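Local coordinates for serine protease (PDB 3WY8), which probably hydrolyses peptide bonds as a trypsin-like serine protease with keratinolytic activity, this chain being its protease domain, at residues P7-I11 against F176-S181; F15-G19 against A51-F56; P68-W72 against Q104-V110; L77-T81 against T212-A216; G122-F128 against K142-A148. All blocks are in the same frame, centred on the assembly; numbering follows the deposited sequence.

Interaction 1 of 5, residues P7-I11 against F176-S181; sequences PVKHI and FIGNSS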
# COMPACT_ATOMS: atom_id res chain seq x y z
N PRO A 7 11.88 2.36 -11.26
CA PRO A 7 11.75 2.32 -9.81
C PRO A 7 11.63 3.71 -9.19
O PRO A 7 12.28 4.65 -9.65
CB PRO A 7 13.04 1.64 -9.36
CG PRO A 7 13.44 0.80 -10.52
CD PRO A 7 13.06 1.61 -11.72
N VAL A 8 10.78 3.82 -8.18
CA VAL A 8 10.59 5.07 -7.46
C VAL A 8 11.12 4.83 -6.06
O VAL A 8 10.75 3.85 -5.41
CB VAL A 8 9.09 5.48 -7.44
CG1 VAL A 8 8.85 6.68 -6.51
CG2 VAL A 8 8.60 5.79 -8.86
N LYS A 9 12.00 5.72 -5.62
CA LYS A 9 12.77 5.54 -4.39
C LYS A 9 11.91 5.14 -3.19
O LYS A 9 12.26 4.22 -2.45
CB LYS A 9 13.54 6.83 -4.07
CG LYS A 9 14.92 6.58 -3.49
CD LYS A 9 15.69 7.88 -3.27
CE LYS A 9 16.08 8.55 -4.59
NZ LYS A 9 16.88 9.80 -4.37
N HIS A 10 10.78 5.82 -3.02
CA HIS A 10 9.94 5.65 -1.84
C HIS A 10 8.90 4.52 -1.95
O HIS A 10 8.31 4.13 -0.94
CB HIS A 10 9.28 6.98 -1.43
CG HIS A 10 8.51 7.65 -2.53
ND1 HIS A 10 7.23 7.29 -2.88
CD2 HIS A 10 8.85 8.67 -3.35
CE1 HIS A 10 6.81 8.05 -3.87
NE2 HIS A 10 7.77 8.91 -4.17
N ILE A 11 8.69 4.01 -3.16
CA ILE A 11 7.73 2.92 -3.39
C ILE A 11 8.48 1.59 -3.40
O ILE A 11 9.54 1.47 -4.02
CB ILE A 11 6.97 3.08 -4.74
CG1 ILE A 11 6.31 4.46 -4.84
CG2 ILE A 11 5.94 1.95 -4.91
CD1 ILE A 11 5.59 4.71 -6.16
N PHE A 176 -1.76 7.95 -5.52
CA PHE A 176 -1.42 9.36 -5.38
C PHE A 176 -2.47 10.21 -6.07
O PHE A 176 -2.86 9.92 -7.20
CB PHE A 176 -0.04 9.67 -5.99
CG PHE A 176 1.08 8.90 -5.36
CD1 PHE A 176 1.61 9.30 -4.14
CD2 PHE A 176 1.61 7.77 -5.98
CE1 PHE A 176 2.65 8.58 -3.54
CE2 PHE A 176 2.64 7.05 -5.39
CZ PHE A 176 3.16 7.45 -4.17
N ILE A 177 -2.94 11.25 -5.38
CA ILE A 177 -3.84 12.22 -6.01
C ILE A 177 -3.09 12.89 -7.15
O ILE A 177 -1.97 13.37 -6.95
CB ILE A 177 -4.33 13.31 -5.03
CG1 ILE A 177 -5.07 12.68 -3.84
CG2 ILE A 177 -5.23 14.32 -5.75
CD1 ILE A 177 -5.28 13.64 -2.66
N GLY A 178 -3.69 12.92 -8.33
CA GLY A 178 -3.05 13.53 -9.49
C GLY A 178 -2.45 12.52 -10.43
O GLY A 178 -2.98 11.42 -10.59
N ASN A 179 -1.33 12.89 -11.06
CA ASN A 179 -0.73 12.08 -12.12
C ASN A 179 0.75 11.72 -11.92
O ASN A 179 1.43 11.35 -12.88
CB ASN A 179 -0.91 12.78 -13.48
CG ASN A 179 -0.20 14.13 -13.56
OD1 ASN A 179 0.50 14.55 -12.63
ND2 ASN A 179 -0.38 14.81 -14.69
N SER A 180 1.23 11.84 -10.69
CA SER A 180 2.65 11.65 -10.40
C SER A 180 2.90 10.90 -9.10
O SER A 180 2.14 11.01 -8.14
CB SER A 180 3.37 13.00 -10.35
OG SER A 180 4.72 12.85 -9.95
N SER A 181 4.00 10.15 -9.07
CA SER A 181 4.47 9.45 -7.86
C SER A 181 4.99 10.42 -6.81
O SER A 181 5.22 10.03 -5.66
CB SER A 181 5.57 8.45 -8.22
OG SER A 181 6.69 9.11 -8.79
O HOH W 1 8.40 10.49 -6.60
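Ser181 packs against both Val8 and His10, meeting each with a different part of itself. Its carbonyl O lies in the plane of the His10 imidazole, at the ring edge, 3.1 Å from CE1 of His10. Its hydroxyl lies against the methyl groups of Val8, with CG2 of Val8 3.8 Å from OG of Ser181. A water links the two polar ends, 3.0 Å from NE2 of His10 and 3.1 Å from OG of Ser181. The imidazole reaches this place because CG of His10 sits between the backbone N and the carbonyl carbon (chi1 53°), while CG1 of Val8 lies over one ring face. The far nitrogen, ND1, is hydrogen-bonded to OD1 of Asn28, so one ring nitrogen has a protein partner and the other a water. Residues 7-11 form the link from the short strand 3-4, which belongs to the C-terminal sheet of this trypsin-like fold, to strand 11-18, the first of the N-terminal barrel. A type I turn from Val8 to Ile11, closed by a backbone bond from Ile11 N to Val8 O of 3.1 Å, makes the bend. The Phe176 ring approaches His10 obliquely, its CZ 3.7 Å from CE1 of His10, with the planes at 79°. An alanine in place of Val8 would remove both methyl groups and would probably leave a gap beside the Ser181 hydroxyl and the imidazole less firmly held. Next to this, CD1 of Ile11 comes in at the edge of the Phe176 ring, 3.8 Å from CE2 of Phe176.

Interaction 2 of 5, residues F15-G19 against A51-F56; sequences FFTLG and AYATNF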
# COMPACT_ATOMS: atom_id res chain seq x y z
N PHE A 15 7.63 -8.39 1.06
CA PHE A 15 7.63 -9.84 1.22
C PHE A 15 7.25 -10.11 2.67
O PHE A 15 7.87 -9.56 3.59
CB PHE A 15 9.02 -10.41 0.94
CG PHE A 15 9.50 -10.21 -0.47
CD1 PHE A 15 9.36 -11.22 -1.42
CD2 PHE A 15 10.10 -9.01 -0.85
CE1 PHE A 15 9.80 -11.05 -2.72
CE2 PHE A 15 10.55 -8.83 -2.16
CZ PHE A 15 10.41 -9.85 -3.09
N PHE A 16 6.25 -10.96 2.89
CA PHE A 16 5.80 -11.18 4.26
C PHE A 16 5.30 -12.59 4.57
O PHE A 16 5.02 -13.37 3.66
CB PHE A 16 4.78 -10.11 4.70
CG PHE A 16 3.45 -10.17 3.98
CD1 PHE A 16 2.32 -10.67 4.63
CD2 PHE A 16 3.32 -9.71 2.67
CE1 PHE A 16 1.08 -10.72 3.98
CE2 PHE A 16 2.09 -9.76 2.02
CZ PHE A 16 0.97 -10.26 2.68
N THR A 17 5.25 -12.90 5.86
CA THR A 17 4.69 -14.16 6.33
C THR A 17 3.48 -13.83 7.20
O THR A 17 3.58 -13.06 8.16
CB THR A 17 5.73 -14.97 7.13
OG1 THR A 17 6.88 -15.21 6.31
CG2 THR A 17 5.15 -16.31 7.56
N LEU A 18 2.33 -14.39 6.83
CA LEU A 18 1.08 -14.13 7.52
C LEU A 18 0.28 -15.42 7.64
O LEU A 18 0.03 -16.10 6.64
CB LEU A 18 0.27 -13.06 6.78
CG LEU A 18 -1.07 -12.62 7.37
CD1 LEU A 18 -0.89 -11.95 8.72
CD2 LEU A 18 -1.80 -11.70 6.40
N GLY A 19 -0.11 -15.76 8.87
CA GLY A 19 -0.81 -17.01 9.14
C GLY A 19 0.00 -18.22 8.70
O GLY A 19 -0.56 -19.25 8.31
N ALA A 51 -4.25 -12.54 13.41
CA ALA A 51 -2.90 -12.19 13.80
C ALA A 51 -2.25 -11.22 12.83
O ALA A 51 -2.61 -11.16 11.65
CB ALA A 51 -2.05 -13.46 13.93
N TYR A 52 -1.29 -10.45 13.34
CA TYR A 52 -0.41 -9.67 12.50
C TYR A 52 0.65 -10.57 11.86
O TYR A 52 0.91 -11.67 12.33
CB TYR A 52 0.26 -8.56 13.31
CG TYR A 52 -0.65 -7.37 13.56
CD1 TYR A 52 -0.82 -6.38 12.59
CD2 TYR A 52 -1.34 -7.23 14.77
CE1 TYR A 52 -1.64 -5.28 12.81
CE2 TYR A 52 -2.17 -6.14 15.00
CZ TYR A 52 -2.32 -5.17 14.01
OH TYR A 52 -3.13 -4.08 14.22
N ALA A 53 1.25 -10.08 10.77
CA ALA A 53 2.33 -10.78 10.08
C ALA A 53 3.50 -11.04 11.03
O ALA A 53 3.83 -10.20 11.86
CB ALA A 53 2.80 -9.97 8.88
N THR A 54 4.12 -12.21 10.90
CA THR A 54 5.24 -12.59 11.75
C THR A 54 6.59 -12.13 11.19
O THR A 54 7.58 -12.05 11.91
CB THR A 54 5.27 -14.11 12.02
OG1 THR A 54 5.19 -14.82 10.78
CG2 THR A 54 4.10 -14.51 12.92
N ASN A 55 6.61 -11.83 9.89
CA ASN A 55 7.76 -11.20 9.24
C ASN A 55 7.26 -10.32 8.11
O ASN A 55 6.32 -10.69 7.42
CB ASN A 55 8.75 -12.25 8.72
CG ASN A 55 10.15 -11.69 8.51
OD1 ASN A 55 10.73 -11.82 7.43
ND2 ASN A 55 10.70 -11.06 9.55
N PHE A 56 7.89 -9.16 7.94
CA PHE A 56 7.42 -8.14 6.99
C PHE A 56 8.63 -7.36 6.51
O PHE A 56 9.27 -6.64 7.29
CB PHE A 56 6.40 -7.22 7.69
CG PHE A 56 5.81 -6.14 6.81
CD1 PHE A 56 4.52 -6.27 6.31
CD2 PHE A 56 6.52 -4.97 6.53
CE1 PHE A 56 3.94 -5.26 5.52
CE2 PHE A 56 5.96 -3.96 5.75
CZ PHE A 56 4.67 -4.11 5.24
O HOH W 2 0.59 -14.34 11.37
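Thr17 and Thr54 meet through opposite branches: at Thr17 a chi1 of -57° turns CG2 anti to the main-chain N, and at Thr54 a chi1 of 51° tucks OG1 between its own N and carbonyl carbon. The methyl therefore rests 3.5 Å from the hydroxyl, CG2 of Thr17 against OG1 of Thr54, the two side chains crossing at a slant. The Thr17 hydroxyl is engaged elsewhere, hydrogen-bonded to OD1 of Asn22. CD1 of Leu18 lies on the backbone of residues 51-53, 3.5 Å from the O of Ala51 and 4.2 Å from CB of Ala53. Two main-chain bonds join the segments. Thr17 N donates to Asn55 O at 2.9 Å, and Thr54 N donates to Thr17 O at the same distance of 2.9 Å but along a more bent path. Thr17 and Asn55 form an antiparallel hydrogen-bonded pair; Phe16 and Phe56 are the adjoining non-hydrogen-bonded pair, with side chains on the opposite face of the sheet. There CB of Phe16 lies 4.2 Å from CD1 of Phe56, and the Phe16 ring leads on past the methyl of Ala53. Where the strands part, a water replaces direct pairing, accepting from Gly19 N at 3.0 Å and donating to Tyr52 O. Strands 11-18 and 55-60 are the first and last in the order of the six-stranded N-terminal barrel, so their pairing closes it. Phe56 points inward to Ala96 and Met98 of strand 94-98, Phe16 touches Cys25 of strand 21-29, and strand 72-78 flanks strand 55-60 on its other side.

Interaction 3 of 5, residues P68-W72 against Q104-V110; sequences PYGKW and QKLADVV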
# COMPACT_ATOMS: atom_id res chain seq x y z
N PRO A 68 18.38 -1.84 -4.06
CA PRO A 68 19.40 -0.77 -4.12
C PRO A 68 19.55 0.02 -2.82
O PRO A 68 20.62 0.60 -2.58
CB PRO A 68 18.91 0.13 -5.25
CG PRO A 68 17.45 -0.15 -5.38
CD PRO A 68 17.26 -1.58 -4.99
N TYR A 69 18.51 0.04 -2.00
CA TYR A 69 18.53 0.74 -0.71
C TYR A 69 18.36 -0.23 0.46
O TYR A 69 17.99 0.18 1.57
CB TYR A 69 17.49 1.87 -0.69
CG TYR A 69 17.61 2.80 -1.88
CD1 TYR A 69 18.57 3.81 -1.90
CD2 TYR A 69 16.79 2.65 -3.00
CE1 TYR A 69 18.69 4.66 -3.00
CE2 TYR A 69 16.90 3.49 -4.09
CZ TYR A 69 17.86 4.49 -4.09
OH TYR A 69 17.98 5.33 -5.17
N GLY A 70 18.64 -1.51 0.21
CA GLY A 70 18.58 -2.55 1.24
C GLY A 70 17.19 -3.11 1.49
O GLY A 70 16.20 -2.67 0.88
N LYS A 71 17.14 -4.11 2.37
CA LYS A 71 15.89 -4.74 2.78
C LYS A 71 15.57 -4.30 4.19
O LYS A 71 16.41 -4.41 5.09
CB LYS A 71 16.01 -6.27 2.73
CG LYS A 71 16.29 -6.86 1.34
CD LYS A 71 16.63 -8.35 1.42
CE LYS A 71 18.00 -8.59 2.06
NZ LYS A 71 18.39 -10.03 2.13
N TRP A 72 14.35 -3.80 4.39
CA TRP A 72 13.95 -3.20 5.66
C TRP A 72 12.96 -4.10 6.38
O TRP A 72 12.02 -4.60 5.77
CB TRP A 72 13.36 -1.81 5.41
CG TRP A 72 14.36 -0.85 4.83
CD1 TRP A 72 14.83 -0.83 3.54
CD2 TRP A 72 15.04 0.21 5.52
NE1 TRP A 72 15.75 0.18 3.38
CE2 TRP A 72 15.90 0.83 4.58
CE3 TRP A 72 15.00 0.69 6.83
CZ2 TRP A 72 16.71 1.92 4.92
CZ3 TRP A 72 15.81 1.77 7.17
CH2 TRP A 72 16.66 2.37 6.22
N GLN A 104 20.41 3.76 9.98
CA GLN A 104 19.68 4.78 9.23
C GLN A 104 18.17 4.56 9.26
O GLN A 104 17.71 3.42 9.25
CB GLN A 104 20.14 4.81 7.78
CG GLN A 104 21.55 5.34 7.54
CD GLN A 104 21.89 5.43 6.07
OE1 GLN A 104 22.12 4.42 5.40
NE2 GLN A 104 21.92 6.65 5.55
N LYS A 105 17.42 5.66 9.29
CA LYS A 105 15.96 5.61 9.21
C LYS A 105 15.51 5.61 7.74
O LYS A 105 16.10 6.29 6.91
CB LYS A 105 15.33 6.79 9.97
CG LYS A 105 15.41 6.64 11.50
CD LYS A 105 15.19 7.97 12.23
CE LYS A 105 16.50 8.71 12.45
NZ LYS A 105 16.34 9.93 13.29
N LEU A 106 14.46 4.85 7.44
CA LEU A 106 14.01 4.64 6.06
C LEU A 106 13.85 5.93 5.24
O LEU A 106 14.37 6.03 4.12
CB LEU A 106 12.72 3.81 6.02
CG LEU A 106 12.08 3.54 4.65
CD1 LEU A 106 12.97 2.66 3.78
CD2 LEU A 106 10.73 2.90 4.83
N ALA A 107 13.14 6.91 5.81
CA ALA A 107 12.84 8.15 5.10
C ALA A 107 14.08 9.00 4.84
O ALA A 107 14.11 9.79 3.90
CB ALA A 107 11.78 8.95 5.86
N ASP A 108 15.11 8.82 5.67
CA ASP A 108 16.39 9.50 5.45
C ASP A 108 17.14 8.93 4.25
O ASP A 108 17.94 9.63 3.63
CB ASP A 108 17.26 9.44 6.71
CG ASP A 108 16.84 10.44 7.78
OD1 ASP A 108 16.29 11.51 7.43
OD2 ASP A 108 17.07 10.16 8.97
N VAL A 109 16.86 7.67 3.93
CA VAL A 109 17.49 6.99 2.80
C VAL A 109 16.69 7.15 1.50
O VAL A 109 17.27 7.44 0.45
CB VAL A 109 17.74 5.48 3.11
CG1 VAL A 109 18.48 4.79 1.95
CG2 VAL A 109 18.53 5.33 4.40
N VAL A 110 15.37 6.97 1.58
CA VAL A 110 14.55 6.94 0.36
C VAL A 110 13.50 8.05 0.23
O VAL A 110 12.76 8.11 -0.76
CB VAL A 110 13.85 5.55 0.16
CG1 VAL A 110 14.88 4.43 0.16
CG2 VAL A 110 12.79 5.31 1.24
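Trp72 lays its indole over Leu106, whose CD1 stands above the five-membered ring, 3.6 Å from its centroid and close to the ring normal, a CH-pi contact. At Leu106, CG anti to the backbone N (chi1 178°) carries the branch out over the indole, while its CA and CB pass over the same system nearer the benzo ring. Trp72 has CG beside its own N (chi1 -63°), and the long axis of the indole runs out to the start of helix 106-110. Its benzo end abuts main chain there: CZ3 of Trp72 is 3.3 Å from O of Gln104, which lies at the ring edge, and 3.4 Å from the N of Leu106. Val109, one turn on, touches the rim as well, its CG2 3.9 Å from CZ2 of Trp72. The other methyl of Val109 serves Tyr69, with CG1 of Val109 4.0 Å from CD1 of Tyr69, so the two branches of one valine contact two aromatic residues. CG1 of Val110 completes the patch, 3.8 Å from CB of Tyr69. The indole rotation is further fixed from its own segment, since NE1 of Trp72 donates to O of Tyr69 at 2.9 Å, the donor lying above the carbonyl plane and the bond fairly bent. This bond spans the loop of residues 69-72, just before strand 72-78 of the N-terminal barrel. No hydrogen bond crosses between the segments. The short helix is thus held to the barrel here by apolar and CH-pi packing, and the one polar atom of the indole is satisfied by its own loop without help from the helix.

Interaction 4 of 5, residues L77-T81 against T212-A216; sequences LYAPT and TYNTA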
# COMPACT_ATOMS: atom_id res chain seq x y z
N LEU A 77 3.49 -3.21 13.52
CA LEU A 77 2.46 -3.15 12.49
C LEU A 77 1.17 -2.61 13.08
O LEU A 77 0.77 -3.01 14.19
CB LEU A 77 2.21 -4.54 11.89
CG LEU A 77 3.42 -5.31 11.38
CD1 LEU A 77 3.08 -6.79 11.21
CD2 LEU A 77 3.96 -4.70 10.09
N TYR A 78 0.52 -1.71 12.35
CA TYR A 78 -0.66 -1.01 12.85
C TYR A 78 -1.82 -1.04 11.86
O TYR A 78 -1.75 -0.44 10.79
CB TYR A 78 -0.31 0.44 13.19
CG TYR A 78 0.78 0.53 14.23
CD1 TYR A 78 0.46 0.54 15.59
CD2 TYR A 78 2.12 0.55 13.87
CE1 TYR A 78 1.46 0.60 16.56
CE2 TYR A 78 3.13 0.60 14.83
CZ TYR A 78 2.79 0.63 16.17
OH TYR A 78 3.79 0.68 17.11
N ALA A 79 -2.88 -1.74 12.24
CA ALA A 79 -4.11 -1.76 11.46
C ALA A 79 -5.27 -1.28 12.34
O ALA A 79 -5.22 -1.47 13.56
CB ALA A 79 -4.38 -3.17 10.93
N PRO A 80 -6.30 -0.67 11.73
CA PRO A 80 -7.47 -0.28 12.51
C PRO A 80 -8.17 -1.49 13.12
O PRO A 80 -8.08 -2.59 12.56
CB PRO A 80 -8.39 0.42 11.49
CG PRO A 80 -7.86 0.06 10.16
CD PRO A 80 -6.40 -0.22 10.33
N THR A 81 -8.84 -1.28 14.25
CA THR A 81 -9.61 -2.32 14.93
C THR A 81 -10.56 -3.01 13.96
O THR A 81 -10.69 -4.24 13.96
CB THR A 81 -10.44 -1.73 16.10
OG1 THR A 81 -9.59 -0.95 16.94
CG2 THR A 81 -11.07 -2.85 16.93
N THR A 212 -5.18 5.52 12.72
CA THR A 212 -4.18 4.45 12.64
C THR A 212 -2.84 5.01 12.18
O THR A 212 -1.79 4.67 12.74
CB THR A 212 -4.63 3.30 11.71
OG1 THR A 212 -5.90 2.81 12.15
CG2 THR A 212 -3.63 2.15 11.75
N TYR A 213 -2.87 5.88 11.17
CA TYR A 213 -1.66 6.56 10.71
C TYR A 213 -1.00 7.34 11.85
O TYR A 213 0.22 7.26 12.04
CB TYR A 213 -1.97 7.47 9.51
CG TYR A 213 -0.88 8.49 9.26
CD1 TYR A 213 0.31 8.12 8.63
CD2 TYR A 213 -1.03 9.81 9.69
CE1 TYR A 213 1.32 9.05 8.42
CE2 TYR A 213 -0.02 10.74 9.48
CZ TYR A 213 1.15 10.36 8.85
OH TYR A 213 2.14 11.29 8.64
N ASN A 214 -1.81 8.09 12.60
CA ASN A 214 -1.32 8.95 13.68
C ASN A 214 -0.54 8.17 14.74
O ASN A 214 0.55 8.60 15.14
CB ASN A 214 -2.48 9.71 14.34
CG ASN A 214 -3.01 10.84 13.47
OD1 ASN A 214 -2.32 11.35 12.58
ND2 ASN A 214 -4.25 11.25 13.73
N THR A 215 -1.08 7.03 15.17
CA THR A 215 -0.38 6.19 16.15
C THR A 215 0.89 5.55 15.56
O THR A 215 1.94 5.54 16.20
CB THR A 215 -1.33 5.15 16.84
OG1 THR A 215 -0.62 4.48 17.89
CG2 THR A 215 -1.88 4.12 15.86
N ALA A 216 0.79 5.05 14.33
CA ALA A 216 1.95 4.44 13.67
C ALA A 216 3.08 5.44 13.49
O ALA A 216 4.24 5.13 13.78
CB ALA A 216 1.54 3.85 12.32
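Apolar packing carries most of this contact, with Tyr78 lying against the C-terminal helix 207-218. Its ring turns one face to Ala216, whose CA is 4.2 Å from the ring centroid and displaced toward the rim, in a CH-pi contact. The methyl of Ala216 adds to this, CB lying 3.7 Å from CD2 of Tyr78. A chi1 of -59°, with CG beside the main-chain N, turns the ring up along the helix, and CG2 of Thr215 comes to the other ortho carbon, 4.3 Å from CD1 of Tyr78. Thr212, one turn earlier, sets its methyl against the strand, with CG2 3.3 Å from O of Tyr78 and 4.0 Å from CB of Tyr78. An alanine at the Tyr78 position would take away the ring and would probably leave the helix surface at Ala216 and Thr215 without its cover, opening a gap beside the barrel. Contacts of polar atoms are of the van der Waals kind, since no hydrogen bond joins the segments. OG1 of Thr212 rests on the Pro80 ring, 3.5 Å from CB of Pro80, the two side chains meeting at about a right angle; within its own helix the same hydroxyl makes a weak bond to O of Val208. Pro80 in turn occupies the N-cap position of the short helix 81-84. Tyr78 ends strand 72-78, which pairs with strand 94-98, and Ala216 also touches Phe95 of that neighbour. A C-terminal helix packed back against the N-terminal barrel in this way is characteristic of the chymotrypsin fold, in which the chain returns to its first domain at the end.

Interaction 5 of 5, residues G122-F128 against K142-A148; sequences GLSYKSF and KSCSGTA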
# COMPACT_ATOMS: atom_id res chain seq x y z
N GLY A 122 -13.99 11.07 -5.58
CA GLY A 122 -14.03 11.31 -7.02
C GLY A 122 -12.83 12.05 -7.59
O GLY A 122 -12.90 12.58 -8.69
N LEU A 123 -11.73 12.07 -6.84
CA LEU A 123 -10.48 12.64 -7.34
C LEU A 123 -9.84 11.75 -8.40
O LEU A 123 -10.22 10.59 -8.56
CB LEU A 123 -9.49 12.88 -6.19
CG LEU A 123 -9.88 13.92 -5.13
CD1 LEU A 123 -8.87 13.89 -3.98
CD2 LEU A 123 -9.98 15.32 -5.72
N SER A 124 -8.89 12.31 -9.14
CA SER A 124 -8.10 11.54 -10.10
C SER A 124 -6.82 11.06 -9.44
O SER A 124 -6.24 11.76 -8.60
CB SER A 124 -7.79 12.39 -11.34
OG SER A 124 -8.99 12.65 -12.05
N TYR A 125 -6.38 9.86 -9.81
CA TYR A 125 -5.27 9.19 -9.15
C TYR A 125 -4.30 8.53 -10.11
O TYR A 125 -4.67 8.19 -11.24
CB TYR A 125 -5.79 8.09 -8.22
CG TYR A 125 -6.55 8.59 -7.02
CD1 TYR A 125 -5.88 8.94 -5.85
CD2 TYR A 125 -7.94 8.68 -7.04
CE1 TYR A 125 -6.58 9.38 -4.73
CE2 TYR A 125 -8.65 9.13 -5.93
CZ TYR A 125 -7.95 9.48 -4.79
OH TYR A 125 -8.65 9.92 -3.69
N LYS A 126 -3.07 8.35 -9.65
CA LYS A 126 -2.15 7.41 -10.27
C LYS A 126 -1.72 6.42 -9.18
O LYS A 126 -1.21 6.82 -8.14
CB LYS A 126 -0.94 8.13 -10.88
CG LYS A 126 -0.04 7.20 -11.70
CD LYS A 126 1.06 7.97 -12.43
CE LYS A 126 1.92 7.02 -13.26
NZ LYS A 126 2.92 7.72 -14.12
N SER A 127 -1.97 5.14 -9.43
CA SER A 127 -1.67 4.07 -8.48
C SER A 127 -0.48 3.25 -8.95
O SER A 127 -0.33 3.00 -10.14
CB SER A 127 -2.89 3.15 -8.31
OG SER A 127 -2.52 1.91 -7.72
N PHE A 128 0.35 2.84 -8.00
CA PHE A 128 1.55 2.07 -8.29
C PHE A 128 1.55 0.74 -7.57
O PHE A 128 0.91 0.60 -6.53
CB PHE A 128 2.78 2.86 -7.85
CG PHE A 128 3.05 4.08 -8.68
CD1 PHE A 128 4.06 4.07 -9.64
CD2 PHE A 128 2.31 5.25 -8.48
CE1 PHE A 128 4.33 5.21 -10.41
CE2 PHE A 128 2.57 6.39 -9.25
CZ PHE A 128 3.57 6.37 -10.22
N LYS A 142 4.76 -1.12 -11.75
CA LYS A 142 3.76 -0.77 -12.75
C LYS A 142 2.83 0.30 -12.18
O LYS A 142 2.84 0.54 -10.97
CB LYS A 142 2.93 -2.00 -13.16
CG LYS A 142 3.76 -3.21 -13.57
CD LYS A 142 4.62 -2.94 -14.79
CE LYS A 142 5.36 -4.19 -15.22
NZ LYS A 142 6.36 -3.90 -16.29
N SER A 143 2.05 0.93 -13.06
CA SER A 143 1.07 1.91 -12.61
C SER A 143 -0.25 1.82 -13.36
O SER A 143 -0.33 1.23 -14.45
CB SER A 143 1.64 3.33 -12.69
OG SER A 143 1.83 3.73 -14.04
N CYS A 144 -1.28 2.39 -12.75
CA CYS A 144 -2.58 2.62 -13.36
C CYS A 144 -2.98 4.05 -13.04
O CYS A 144 -2.47 4.64 -12.09
CB CYS A 144 -3.63 1.69 -12.76
SG CYS A 144 -3.36 -0.06 -13.05
N SER A 145 -3.90 4.60 -13.82
CA SER A 145 -4.41 5.94 -13.53
C SER A 145 -5.85 6.11 -13.99
O SER A 145 -6.31 5.44 -14.92
CB SER A 145 -3.51 7.01 -14.17
OG SER A 145 -3.61 6.98 -15.58
N GLY A 146 -6.57 7.00 -13.31
CA GLY A 146 -7.92 7.35 -13.72
C GLY A 146 -8.68 8.15 -12.68
O GLY A 146 -8.12 8.53 -11.64
N THR A 147 -9.95 8.40 -12.97
CA THR A 147 -10.83 9.12 -12.06
C THR A 147 -11.54 8.11 -11.18
O THR A 147 -12.09 7.12 -11.67
CB THR A 147 -11.84 9.98 -12.84
OG1 THR A 147 -11.14 10.95 -13.63
CG2 THR A 147 -12.81 10.70 -11.90
N ALA A 148 -11.51 8.35 -9.87
CA ALA A 148 -12.17 7.48 -8.92
C ALA A 148 -13.69 7.56 -9.03
O ALA A 148 -14.26 8.65 -9.11
CB ALA A 148 -11.73 7.81 -7.50
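Main-chain hydrogen bonds join Tyr125 to Gly146 and Ser127 to Cys144 in both directions, making two antiparallel hydrogen-bonded pairs. Tyr125 N to Gly146 O spans 2.9 Å, and Ser127 N to Cys144 O 2.8 Å. A further bond, Ala148 N to Leu123 O at 2.9 Å, extends the pairing beyond strand 124-128. At the non-hydrogen-bonded positions the close CA-H...O contacts usual in antiparallel sheet appear, as from Ser143 CA to Ser127 O at 3.0 Å. The two strands run at 166° to each other within the C-terminal sheet of the trypsin-like fold, and the disulfide from Cys144 to Cys164 ties strand 142-150 to the segment just after its neighbour, strand 160-163. One side-chain hydrogen bond crosses the segments, between the hydroxyls of Ser124 and Thr147, whose OG and OG1 are 3.2 Å apart. On the same face Lys126, extended throughout, brings CE to 3.4 Å from OG of Ser143; its NZ forms a salt bridge to Glu5, whose carboxylate also binds that hydroxyl, so one acid gathers both residues. Apolar contacts lie at the ends. On the Tyr125 side CB of Ala148 sits at the edge of the ring, 3.7 Å from CE2 of Tyr125, and the phenol OH bonds to Asn186. At the other end CB of Ser143 stands over one face of the Phe128 ring, 4.1 Å from its centroid, in a CH-pi contact.

In the fold
From the N terminus, residues 7-11 lead from the C-terminal sheet into the N-terminal barrel. Interaction 2 is the first to close, joining the end strands of that barrel; interaction 3 follows in series, fixing the helix 106-110 beside it. Interaction 5 then closes a short loop of 13 residues in the C-terminal sheet. All three fall within the span of interaction 1, in which strand 174-177, a neighbour of strand 124-129, meets the opening link. Interaction 4 closes last, when the C-terminal helix returns to the first barrel; it encloses interaction 5 and crosses interactions 1 and 3. Interactions 1 and 4 thus join the two halves at places whose centres are about 22 Å apart.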